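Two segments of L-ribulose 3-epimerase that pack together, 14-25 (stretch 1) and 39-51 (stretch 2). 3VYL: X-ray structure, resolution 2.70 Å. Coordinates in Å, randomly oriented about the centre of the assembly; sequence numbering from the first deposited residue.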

# COMPACT_ATOMS: atom_id res chain seq x y z
N SER A 14 34.09 13.18 9.80
CA SER A 14 35.45 13.68 9.92
C SER A 14 36.25 13.46 8.65
O SER A 14 36.02 12.49 7.92
N SER A 15 37.20 14.36 8.42
CA SER A 15 38.13 14.31 7.29
C SER A 15 39.51 13.70 7.63
O SER A 15 40.35 13.55 6.75
N ALA A 16 39.74 13.37 8.90
CA ALA A 16 40.99 12.70 9.28
C ALA A 16 41.24 11.48 8.39
O ALA A 16 40.30 10.73 8.09
N GLN A 17 42.48 11.27 7.95
CA GLN A 17 42.81 10.17 7.03
C GLN A 17 42.51 8.78 7.60
O GLN A 17 42.22 7.85 6.86
N SER A 18 42.58 8.66 8.92
CA SER A 18 42.27 7.41 9.61
C SER A 18 40.75 7.15 9.62
O SER A 18 40.31 6.00 9.55
N GLU A 19 39.98 8.23 9.70
CA GLU A 19 38.51 8.18 9.63
C GLU A 19 37.99 7.97 8.21
O GLU A 19 37.03 7.23 8.01
N LEU A 20 38.62 8.64 7.24
CA LEU A 20 38.32 8.44 5.82
C LEU A 20 38.61 7.01 5.38
O LEU A 20 37.91 6.43 4.55
N GLU A 21 39.66 6.45 5.98
CA GLU A 21 40.07 5.08 5.78
C GLU A 21 38.98 4.14 6.31
O GLU A 21 38.56 3.21 5.63
N ARG A 22 38.55 4.40 7.55
CA ARG A 22 37.48 3.63 8.18
C ARG A 22 36.18 3.66 7.37
O ARG A 22 35.57 2.61 7.13
N THR A 23 35.77 4.85 6.94
CA THR A 23 34.59 5.01 6.12
C THR A 23 34.61 4.01 4.96
O THR A 23 33.66 3.24 4.77
N LEU A 24 35.71 3.99 4.22
CA LEU A 24 35.92 3.09 3.10
C LEU A 24 35.84 1.60 3.47
O LEU A 24 35.12 0.85 2.82
N ALA A 25 36.55 1.18 4.50
CA ALA A 25 36.53 -0.23 4.90
C ALA A 25 35.15 -0.67 5.40
O ALA A 25 34.75 -1.83 5.21
N TYR A 39 31.81 17.01 1.52
CA TYR A 39 32.84 17.90 1.03
C TYR A 39 34.13 17.64 1.75
O TYR A 39 34.13 17.40 2.93
N LEU A 40 35.23 17.79 1.04
CA LEU A 40 36.54 17.55 1.59
C LEU A 40 37.46 18.70 1.24
O LEU A 40 37.55 19.09 0.10
N ASP A 41 38.17 19.23 2.22
CA ASP A 41 39.10 20.31 1.91
C ASP A 41 40.43 19.78 1.35
O ASP A 41 41.08 18.95 1.99
N PRO A 42 40.81 20.24 0.14
CA PRO A 42 42.05 19.81 -0.53
C PRO A 42 43.33 19.96 0.30
O PRO A 42 44.19 19.08 0.24
N ALA A 43 43.45 21.05 1.06
CA ALA A 43 44.60 21.27 1.95
C ALA A 43 44.55 20.37 3.19
O ALA A 43 45.60 20.06 3.78
N ASP A 44 43.34 19.97 3.57
CA ASP A 44 43.09 19.12 4.74
C ASP A 44 43.25 17.63 4.43
O ASP A 44 43.53 16.82 5.33
N VAL A 45 43.10 17.27 3.16
CA VAL A 45 43.03 15.87 2.73
C VAL A 45 44.04 15.56 1.62
O VAL A 45 44.20 16.34 0.68
N ASP A 46 44.72 14.43 1.74
CA ASP A 46 45.57 13.92 0.67
C ASP A 46 44.67 13.29 -0.41
O ASP A 46 44.37 12.09 -0.38
N ILE A 47 44.25 14.12 -1.36
CA ILE A 47 43.25 13.76 -2.38
C ILE A 47 43.65 12.57 -3.27
O ILE A 47 42.85 11.64 -3.46
N GLY A 48 44.86 12.60 -3.81
CA GLY A 48 45.33 11.56 -4.72
C GLY A 48 45.50 10.24 -4.01
O GLY A 48 45.25 9.18 -4.58
N ARG A 49 45.93 10.32 -2.75
CA ARG A 49 46.02 9.15 -1.89
C ARG A 49 44.63 8.55 -1.72
O ARG A 49 44.44 7.34 -1.87
N LEU A 50 43.66 9.41 -1.40
CA LEU A 50 42.27 9.02 -1.22
C LEU A 50 41.75 8.34 -2.49
O LEU A 50 41.25 7.21 -2.43
N ALA A 51 41.89 9.02 -3.63
CA ALA A 51 41.47 8.49 -4.92
C ALA A 51 42.08 7.12 -5.22
O ALA A 51 41.42 6.25 -5.80

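Packing of segment 14-25 against segment 39-51 in L-ribulose 3-epimerase. Helix 17-25 and helix 47-51 run in nearly the same direction, at 18°, with axes no closer than 11.7 Å; that spacing leaves a groove which leucine side chains fill. The contact is modest, 424 Å² summed over both sides, and no hydrogen bond crosses it, so the fit rests on shape.

Leu20 is the central bump. Its CA-to-CB bond points toward the second stretch, and the m,t rotamer (chi1 -74°, chi2 179°) spreads its two methyls into a hollow lined by Leu40, Val45 and Leu50. CD2 of Leu20 meets CD2 of Leu40 at 4.0 Å, while CD1 of Leu20 lies 3.8 Å from CG1 of Val45 and 4.2 Å from CG of Leu50. Leu40 leaves its backbone sideways, but its own m,t rotamer brings the tip back to the contact. Val45 points toward the first stretch with chi1 t; both its methyls pack on Leu20, CG2 of Val45 lying 4.2 Å from CD1 of Leu20, and CG2 of Val45 is also 4.0 Å from the Ser15 CB.

One turn further along, Leu24 also points toward the second stretch, with chi1 m and chi2 between wells at 26°. Its CD2 approaches CD2 of Leu50 at 3.9 Å. Leu50 starts sideways and has both chi angles off the wells, yet its end fits between the two leucines of the first helix, meeting Leu20 CD1 with CG and CD1, and Leu24 CD2 with its own CD2.

At the other end, Ser15 (chi1 m) points into the hollow before the helix begins. Its OG sits 3.6 Å from CD2 of Leu40, a van der Waals contact, and its CB lies 3.5 Å from OD1 of the exposed Asp44, whose CA-to-CB bond points toward the first stretch, with chi1 t. Ser14 turns away and serves its own segment: the N of Ala16, which occupies the N-cap position of the helix, donates to Ser14 OG at 3.0 Å.

The CB of Gln17 leaves sideways, but chi1 t and chi2 p carry the amide across, with NE2 4.2 Å from the backbone N of Asp46, the residue at the N-cap of the second helix. Gln17 OE1 lies 3.7 Å from CG of Arg49, which points toward the first stretch with chi1 t and chi2 and chi3 p. Arg49 NH2 is a little farther, 4.1 Å from Gln17 OE1, and the amide packs here without a hydrogen bond. Ile47 points away, and Gly48 presents no side chain to this interface.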

# COMPACT_ATOMS: atom_id res chain seq x y z
CB SER A 14 36.16 13.02 11.09
OG SER A 14 37.57 13.04 10.89
CB SER A 15 38.33 15.70 6.70
OG SER A 15 37.19 16.13 5.99
CB ALA A 16 40.97 12.31 10.75
CB GLN A 17 44.27 10.27 6.55
CG GLN A 17 44.67 9.27 5.45
CD GLN A 17 44.05 9.53 4.07
OE1 GLN A 17 43.79 8.60 3.30
NE2 GLN A 17 43.82 10.81 3.74
CB SER A 18 42.87 7.45 11.02
OG SER A 18 41.89 7.27 12.04
CB GLU A 19 37.90 9.44 10.25
CG GLU A 19 37.83 9.42 11.76
CD GLU A 19 36.93 8.31 12.28
OE1 GLU A 19 35.70 8.49 12.28
OE2 GLU A 19 37.46 7.26 12.67
CB LEU A 20 39.14 9.41 4.97
CG LEU A 20 38.75 10.90 4.94
CD1 LEU A 20 39.72 11.68 4.06
CD2 LEU A 20 37.32 11.13 4.48
CB GLU A 21 41.35 4.84 6.58
CG GLU A 21 42.54 4.42 5.76
CD GLU A 21 43.29 3.27 6.41
OE1 GLU A 21 44.49 3.43 6.73
OE2 GLU A 21 42.66 2.20 6.61
CB ARG A 22 37.24 4.13 9.61
CG ARG A 22 37.89 3.26 10.66
CD ARG A 22 36.85 2.39 11.36
NE ARG A 22 37.31 1.01 11.49
CZ ARG A 22 36.70 0.07 12.21
NH1 ARG A 22 35.59 0.35 12.89
NH2 ARG A 22 37.19 -1.15 12.24
CB THR A 23 34.47 6.47 5.63
OG1 THR A 23 34.34 7.32 6.77
CG2 THR A 23 33.27 6.68 4.76
CB LEU A 24 37.26 3.40 2.43
CG LEU A 24 37.32 4.48 1.34
CD1 LEU A 24 36.22 5.53 1.45
CD2 LEU A 24 38.70 5.13 1.28
CB ALA A 25 37.59 -0.50 5.97
CB TYR A 39 32.42 19.36 1.11
CG TYR A 39 33.25 20.26 0.24
CD1 TYR A 39 32.91 20.51 -1.06
CD2 TYR A 39 34.37 20.86 0.74
CE1 TYR A 39 33.67 21.34 -1.84
CE2 TYR A 39 35.14 21.68 -0.03
CZ TYR A 39 34.77 21.91 -1.31
OH TYR A 39 35.55 22.72 -2.06
CB LEU A 40 37.08 16.26 1.02
CG LEU A 40 36.30 15.01 1.35
CD1 LEU A 40 36.87 13.85 0.58
CD2 LEU A 40 36.40 14.69 2.81
CB ASP A 41 39.35 21.18 3.15
CG ASP A 41 40.33 22.29 2.88
OD1 ASP A 41 40.05 23.14 2.01
OD2 ASP A 41 41.39 22.32 3.54
CB PRO A 42 42.11 20.71 -1.77
CG PRO A 42 40.68 21.01 -2.07
CD PRO A 42 40.00 21.11 -0.73
CB ALA A 43 44.69 22.73 2.36
CB ASP A 44 41.66 19.40 5.26
CG ASP A 44 41.36 18.72 6.60
OD1 ASP A 44 40.17 18.71 6.99
OD2 ASP A 44 42.29 18.21 7.28
CB VAL A 45 41.60 15.51 2.25
CG1 VAL A 45 41.53 14.10 1.70
CG2 VAL A 45 40.61 15.69 3.39
CB ASP A 46 46.58 12.90 1.22
CG ASP A 46 47.79 12.71 0.31
OD1 ASP A 46 47.72 13.03 -0.90
OD2 ASP A 46 48.83 12.23 0.83
CB ILE A 47 42.88 14.99 -3.24
CG1 ILE A 47 42.08 15.99 -2.40
CG2 ILE A 47 42.12 14.58 -4.49
CD1 ILE A 47 41.88 17.32 -3.08
CB ARG A 49 46.64 9.54 -0.53
CG ARG A 49 46.28 8.62 0.63
CD ARG A 49 47.18 7.40 0.69
NE ARG A 49 48.41 7.67 1.43
CZ ARG A 49 48.58 7.48 2.73
NH1 ARG A 49 49.74 7.76 3.31
NH2 ARG A 49 47.58 6.99 3.47
CB LEU A 50 41.41 10.25 -0.90
CG LEU A 50 40.29 10.22 0.15
CD1 LEU A 50 39.21 11.18 -0.31
CD2 LEU A 50 39.70 8.84 0.41
CB ALA A 51 41.79 9.47 -6.03